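Local coordinates for putative phosphatase (Bacteroides thetaiotaomicron, PDB 3KYA), which is a putative phosphatase that binds zinc and probably joins an IPT/TIG domain to a six-bladed beta-propeller, at residues G125-P130 with K170-S175; T109-R114 with C136-N141. One frame throughout, in Å; residues are numbered along the deposited sequence. Where two conformers were deposited one is given.

Interaction 1: residues G125-P130 with K170-S175; sequences GPFDGP and KNRMLS. With EDO (1,2-ethanediol), chain J.
F127 lays one ring face on the backbone of R172: CA of R172 sits 3.6 Å from the F127 ring centroid and only 12° off its normal, a CH-pi contact. The M173 peptide continues over the same face, with its N 3.5 Å from F127 CE1. The R172 chain starts with CG beside its backbone N and bends at chi3 (54°), which turns NE out of the extended line. F127 CD2 lies 3.8 Å over the guanidinium face, the two planes are 76° apart, and R172 NH1 is at the ring edge. D128 OD2, near the guanidinium plane, accepts from R172 NH2 at 2.8 Å on its syn side, a salt bridge with the donor out of the carboxylate plane. Strand 125-126 is an outermost strand of a five-stranded antiparallel sheet, paired to 173-178, where R172 and M173 face D168 in a G1 bulge. L174 N to G125 O is 2.8 Å, and F127 N to R172 O is 3.0 Å. In the selenomethionine M173 the bend at chi2 places SE 4.1 Å from P126 CB, and that at chi3 turns CE to 3.5 Å from G125 C. D128 probably offsets part of the R172 charge, while ring and backbone hold the residue at its CA and carbonyl.

Interaction 2: residues T109-R114 with C136-N141; sequences TLCGYR and CGFSDN. With EDO (1,2-ethanediol), chain J.
C136 and Y113 meet at the closing seam of what is probably a beta-propeller: strand 105-110 joins the sheet of strands 446-452, 457-462 and 467-473 near the C-terminus, whereas 136-141 leads into strand 141-147 of the next blade. C136 CB lies 3.7 Å from Y113 CE1, approaching the ring obliquely. Its SG stands between backbone N and carbonyl carbon (chi1 54°) and is also oblique to the Y113 ring, 4.9 Å from the centroid, as a sulfur-aromatic contact. At G137 a water bridges the segments: G137 N and Y113 N both donate to its oxygen, at 2.9 and 3.1 Å. F138 follows with positive backbone angles, and its CG lies beside the backbone N (chi1 -52°). Two neighbouring atoms of its ring, CE2 and CZ, meet the other segment where the chain turns a corner at C111. G112, without a side chain, lets F138 CE2 come to 3.8 Å of its CA. Around it, I468 touches both C111 and F138, while the F138 carbonyl accepts a bond from H461 NE2. Next to CE2, F138 CZ meets C111 SG at 3.8 Å, the sulfur standing obliquely to the ring plane.

Interactions 1 and 2 lie with centres 12 Å apart, and their segments alternate along the chain, which leaves strand 105-110 of one sheet and soon adds strand 125-126 to the edge of the next. Their apolar parts are continuous: F127 CD1 is 3.7 Å from C111 CB, F127 CE2 is 3.9 Å from L110 CG, and L174 CD2 is 3.8 Å from F138 CZ. A 1,2-ethanediol, probably from the crystallisation liquor, bridges the two by donating from O1 to D128 OD1 (2.8 Å) and from O2 to G112 O (3.1 Å). The M173 side chain is about 5 Å from that of D168, a zinc ligand together with H153.

Interaction 1: residues G125-P130 with K170-S175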
loop_
_atom_site.group_PDB
_atom_site.type_symbol
_atom_site.label_atom_id
_atom_site.label_comp_id
_atom_site.label_asym_id
_atom_site.label_seq_id
_atom_site.Cartn_x
_atom_site.Cartn_y
_atom_site.Cartn_z
ATOM N N GLY A 125 15.890 -13.704 -37.159
ATOM C CA GLY A 125 14.816 -14.520 -37.701
ATOM C C GLY A 125 13.509 -14.476 -36.922
ATOM O O GLY A 125 13.279 -13.572 -36.120
ATOM N N PRO A 126 12.645 -15.473 -37.148
ATOM C CA PRO A 126 11.323 -15.532 -36.522
ATOM C C PRO A 126 11.344 -15.722 -35.007
ATOM O O PRO A 126 12.261 -16.373 -34.465
ATOM C CB PRO A 126 10.666 -16.746 -37.216
ATOM C CG PRO A 126 11.810 -17.617 -37.584
ATOM C CD PRO A 126 12.931 -16.687 -37.942
ATOM N N PHE A 127 10.350 -15.160 -34.312
ATOM C CA PHE A 127 10.271 -15.348 -32.866
ATOM C C PHE A 127 10.061 -16.824 -32.505
ATOM O O PHE A 127 10.567 -17.284 -31.487
ATOM C CB PHE A 127 9.123 -14.576 -32.201
ATOM C CG PHE A 127 9.210 -13.070 -32.293
ATOM C CD1 PHE A 127 10.364 -12.405 -32.687
ATOM C CD2 PHE A 127 8.146 -12.310 -31.830
ATOM C CE1 PHE A 127 10.408 -11.018 -32.732
ATOM C CE2 PHE A 127 8.194 -10.919 -31.850
ATOM C CZ PHE A 127 9.330 -10.276 -32.305
ATOM N N ASP A 128 9.281 -17.531 -33.323
ATOM C CA ASP A 128 8.944 -18.937 -33.083
ATOM C C ASP A 128 9.601 -19.873 -34.087
ATOM O O ASP A 128 10.018 -19.450 -35.160
ATOM C CB ASP A 128 7.435 -19.125 -33.176
ATOM C CG ASP A 128 6.690 -18.340 -32.121
ATOM O OD1 ASP A 128 7.128 -18.350 -30.947
ATOM O OD2 ASP A 128 5.658 -17.732 -32.467
ATOM N N GLY A 129 9.668 -21.151 -33.730
ATOM C CA GLY A 129 10.257 -22.180 -34.586
ATOM C C GLY A 129 11.170 -23.083 -33.786
ATOM O O GLY A 129 11.307 -22.908 -32.573
ATOM N N PRO A 130 11.788 -24.066 -34.454
ATOM C CA PRO A 130 12.713 -24.966 -33.780
ATOM C C PRO A 130 14.047 -24.275 -33.502
ATOM O O PRO A 130 14.402 -23.324 -34.201
ATOM C CB PRO A 130 12.905 -26.095 -34.800
ATOM C CG PRO A 130 12.696 -25.461 -36.107
ATOM C CD PRO A 130 11.657 -24.384 -35.889
ATOM N N LYS A 170 4.942 -6.847 -35.183
ATOM C CA LYS A 170 3.891 -7.160 -36.150
ATOM C C LYS A 170 4.211 -8.427 -36.939
ATOM O O LYS A 170 3.367 -9.327 -37.016
ATOM C CB LYS A 170 3.654 -5.996 -37.128
ATOM C CG LYS A 170 2.526 -6.247 -38.157
ATOM C CD LYS A 170 2.512 -5.153 -39.227
ATOM C CE LYS A 170 1.418 -5.367 -40.252
ATOM N NZ LYS A 170 1.572 -6.623 -41.046
ATOM N N ASN A 171 5.402 -8.498 -37.532
ATOM C CA ASN A 171 5.747 -9.696 -38.319
ATOM C C ASN A 171 6.495 -10.748 -37.490
ATOM O O ASN A 171 6.811 -11.818 -38.001
ATOM C CB ASN A 171 6.471 -9.363 -39.644
ATOM C CG ASN A 171 7.871 -8.821 -39.450
ATOM O OD1 ASN A 171 8.592 -8.582 -40.426
ATOM N ND2 ASN A 171 8.264 -8.625 -38.212
ATOM N N ARG A 172 6.740 -10.451 -36.208
ATOM C CA ARG A 172 7.369 -11.387 -35.279
ATOM C C ARG A 172 8.727 -11.870 -35.805
ATOM O O ARG A 172 8.984 -13.070 -35.922
ATOM C CB ARG A 172 6.413 -12.550 -34.963
ATOM C CG ARG A 172 5.121 -12.052 -34.291
ATOM C CD ARG A 172 4.131 -13.142 -33.962
ATOM N NE ARG A 172 4.698 -14.224 -33.147
ATOM C CZ ARG A 172 4.823 -14.220 -31.823
ATOM N NH1 ARG A 172 4.474 -13.158 -31.093
ATOM N NH2 ARG A 172 5.342 -15.287 -31.222
HETATM N N MSE A 173 9.569 -10.892 -36.134
HETATM C CA MSE A 173 10.892 -11.103 -36.697
HETATM C C MSE A 173 11.901 -10.216 -36.012
HETATM O O MSE A 173 11.607 -9.053 -35.741
HETATM C CB MSE A 173 10.894 -10.707 -38.182
HETATM C CG MSE A 173 10.012 -11.517 -39.117
HETATM SE SE MSE A 173 10.736 -13.291 -39.404
HETATM C CE MSE A 173 12.526 -12.789 -39.871
ATOM N N LEU A 174 13.084 -10.770 -35.729
ATOM C CA LEU A 174 14.221 -10.034 -35.196
ATOM C C LEU A 174 15.185 -9.772 -36.339
ATOM O O LEU A 174 15.519 -10.691 -37.099
ATOM C CB LEU A 174 14.962 -10.837 -34.121
ATOM C CG LEU A 174 16.213 -10.219 -33.488
ATOM C CD1 LEU A 174 15.834 -9.039 -32.580
ATOM C CD2 LEU A 174 16.994 -11.259 -32.679
ATOM N N SER A 175 15.621 -8.530 -36.472
ATOM C CA SER A 175 16.582 -8.149 -37.503
ATOM C C SER A 175 17.646 -7.218 -36.921
ATOM O O SER A 175 17.530 -6.757 -35.764
ATOM C CB SER A 175 15.861 -7.515 -38.717
ATOM O OG SER A 175 15.189 -6.328 -38.327
HETATM C C1 EDO J . 9.034 -18.121 -28.495
HETATM O O1 EDO J . 7.631 -18.033 -28.214
HETATM C C2 EDO J . 9.833 -17.896 -27.211
HETATM O O2 EDO J . 11.105 -18.560 -27.281
#

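Interaction 2: residues T109-R114 with C136-N141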
loop_
_atom_site.group_PDB
_atom_site.type_symbol
_atom_site.label_atom_id
_atom_site.label_comp_id
_atom_site.label_asym_id
_atom_site.label_seq_id
_atom_site.Cartn_x
_atom_site.Cartn_y
_atom_site.Cartn_z
ATOM N N THR A 109 6.947 -14.768 -22.241
ATOM C CA THR A 109 8.225 -14.739 -22.953
ATOM C C THR A 109 7.928 -14.518 -24.429
ATOM O O THR A 109 7.273 -15.348 -25.059
ATOM C CB THR A 109 9.041 -16.021 -22.724
ATOM O OG1 THR A 109 9.275 -16.193 -21.311
ATOM C CG2 THR A 109 10.411 -15.962 -23.467
ATOM N N LEU A 110 8.387 -13.386 -24.967
ATOM C CA LEU A 110 8.133 -13.026 -26.373
ATOM C C LEU A 110 9.060 -13.755 -27.349
ATOM O O LEU A 110 8.608 -14.366 -28.325
ATOM C CB LEU A 110 8.341 -11.516 -26.562
ATOM C CG LEU A 110 8.099 -10.955 -27.964
ATOM C CD1 LEU A 110 6.593 -10.980 -28.289
ATOM C CD2 LEU A 110 8.709 -9.568 -28.120
ATOM N N CYS A 111 10.363 -13.640 -27.125
ATOM C CA CYS A 111 11.339 -14.255 -28.029
ATOM C C CYS A 111 12.670 -14.412 -27.346
ATOM O O CYS A 111 12.902 -13.825 -26.283
ATOM C CB CYS A 111 11.493 -13.430 -29.305
ATOM S SG CYS A 111 12.030 -11.738 -29.042
ATOM N N GLY A 112 13.547 -15.196 -27.966
ATOM C CA GLY A 112 14.838 -15.517 -27.375
ATOM C C GLY A 112 14.723 -16.796 -26.565
ATOM O O GLY A 112 13.621 -17.217 -26.192
ATOM N N TYR A 113 15.861 -17.441 -26.336
ATOM C CA TYR A 113 15.926 -18.646 -25.518
ATOM C C TYR A 113 17.359 -18.927 -25.109
ATOM O O TYR A 113 18.313 -18.385 -25.677
ATOM C CB TYR A 113 15.349 -19.872 -26.231
ATOM C CG TYR A 113 16.171 -20.400 -27.383
ATOM C CD1 TYR A 113 16.105 -19.806 -28.642
ATOM C CD2 TYR A 113 16.985 -21.511 -27.227
ATOM C CE1 TYR A 113 16.849 -20.301 -29.713
ATOM C CE2 TYR A 113 17.729 -22.018 -28.287
ATOM C CZ TYR A 113 17.659 -21.407 -29.526
ATOM O OH TYR A 113 18.388 -21.902 -30.580
ATOM N N ARG A 114 17.489 -19.786 -24.110
ATOM C CA ARG A 114 18.777 -20.178 -23.601
ATOM C C ARG A 114 18.691 -21.679 -23.367
ATOM O O ARG A 114 17.927 -22.117 -22.488
ATOM C CB ARG A 114 19.065 -19.402 -22.309
ATOM C CG ARG A 114 20.390 -19.657 -21.681
ATOM C CD ARG A 114 20.484 -18.982 -20.306
ATOM N NE ARG A 114 21.646 -19.449 -19.557
ATOM C CZ ARG A 114 22.650 -18.705 -19.109
ATOM N NH1 ARG A 114 22.667 -17.385 -19.258
ATOM N NH2 ARG A 114 23.640 -19.293 -18.440
ATOM N N CYS A 136 17.528 -15.690 -31.456
ATOM C CA CYS A 136 18.191 -15.715 -30.162
ATOM C C CYS A 136 19.347 -14.711 -30.151
ATOM O O CYS A 136 19.738 -14.189 -31.194
ATOM C CB CYS A 136 18.687 -17.124 -29.834
ATOM S SG CYS A 136 19.766 -17.890 -31.118
ATOM N N GLY A 137 19.863 -14.431 -28.959
ATOM C CA GLY A 137 20.973 -13.499 -28.775
ATOM C C GLY A 137 20.762 -12.834 -27.431
ATOM O O GLY A 137 20.876 -13.500 -26.390
ATOM N N PHE A 138 20.474 -11.537 -27.469
ATOM C CA PHE A 138 20.071 -10.731 -26.293
ATOM C C PHE A 138 20.923 -10.855 -25.023
ATOM O O PHE A 138 20.407 -10.595 -23.930
ATOM C CB PHE A 138 18.631 -11.131 -25.899
ATOM C CG PHE A 138 17.640 -11.079 -27.032
ATOM C CD1 PHE A 138 17.199 -9.860 -27.519
ATOM C CD2 PHE A 138 17.143 -12.247 -27.604
ATOM C CE1 PHE A 138 16.295 -9.795 -28.560
ATOM C CE2 PHE A 138 16.214 -12.194 -28.661
ATOM C CZ PHE A 138 15.794 -10.971 -29.133
ATOM N N SER A 139 22.216 -11.145 -25.163
ATOM C CA SER A 139 23.043 -11.506 -23.997
ATOM C C SER A 139 23.843 -10.393 -23.329
ATOM O O SER A 139 24.266 -10.543 -22.175
ATOM C CB SER A 139 23.965 -12.668 -24.383
ATOM O OG SER A 139 24.845 -12.327 -25.436
ATOM N N ASP A 140 24.039 -9.282 -24.025
ATOM C CA ASP A 140 24.729 -8.140 -23.438
ATOM C C ASP A 140 23.709 -7.240 -22.761
ATOM O O ASP A 140 22.520 -7.299 -23.083
ATOM C CB ASP A 140 25.472 -7.377 -24.515
ATOM C CG ASP A 140 26.532 -8.224 -25.181
ATOM O OD1 ASP A 140 27.411 -8.775 -24.468
ATOM O OD2 ASP A 140 26.479 -8.341 -26.415
ATOM N N ASN A 141 24.164 -6.440 -21.795
ATOM C CA ASN A 141 23.298 -5.484 -21.096
ATOM C C ASN A 141 22.651 -4.552 -22.128
ATOM O O ASN A 141 23.353 -3.944 -22.948
ATOM C CB ASN A 141 24.140 -4.732 -20.054
ATOM C CG ASN A 141 23.321 -3.832 -19.130
ATOM O OD1 ASN A 141 22.518 -3.034 -19.576
ATOM N ND2 ASN A 141 23.578 -3.936 -17.823
HETATM C C1 EDO J . 9.034 -18.121 -28.495
HETATM O O1 EDO J . 7.631 -18.033 -28.214
HETATM C C2 EDO J . 9.833 -17.896 -27.211
HETATM O O2 EDO J . 11.105 -18.560 -27.281
HETATM O O HOH W 1 18.473 -15.862 -26.837
#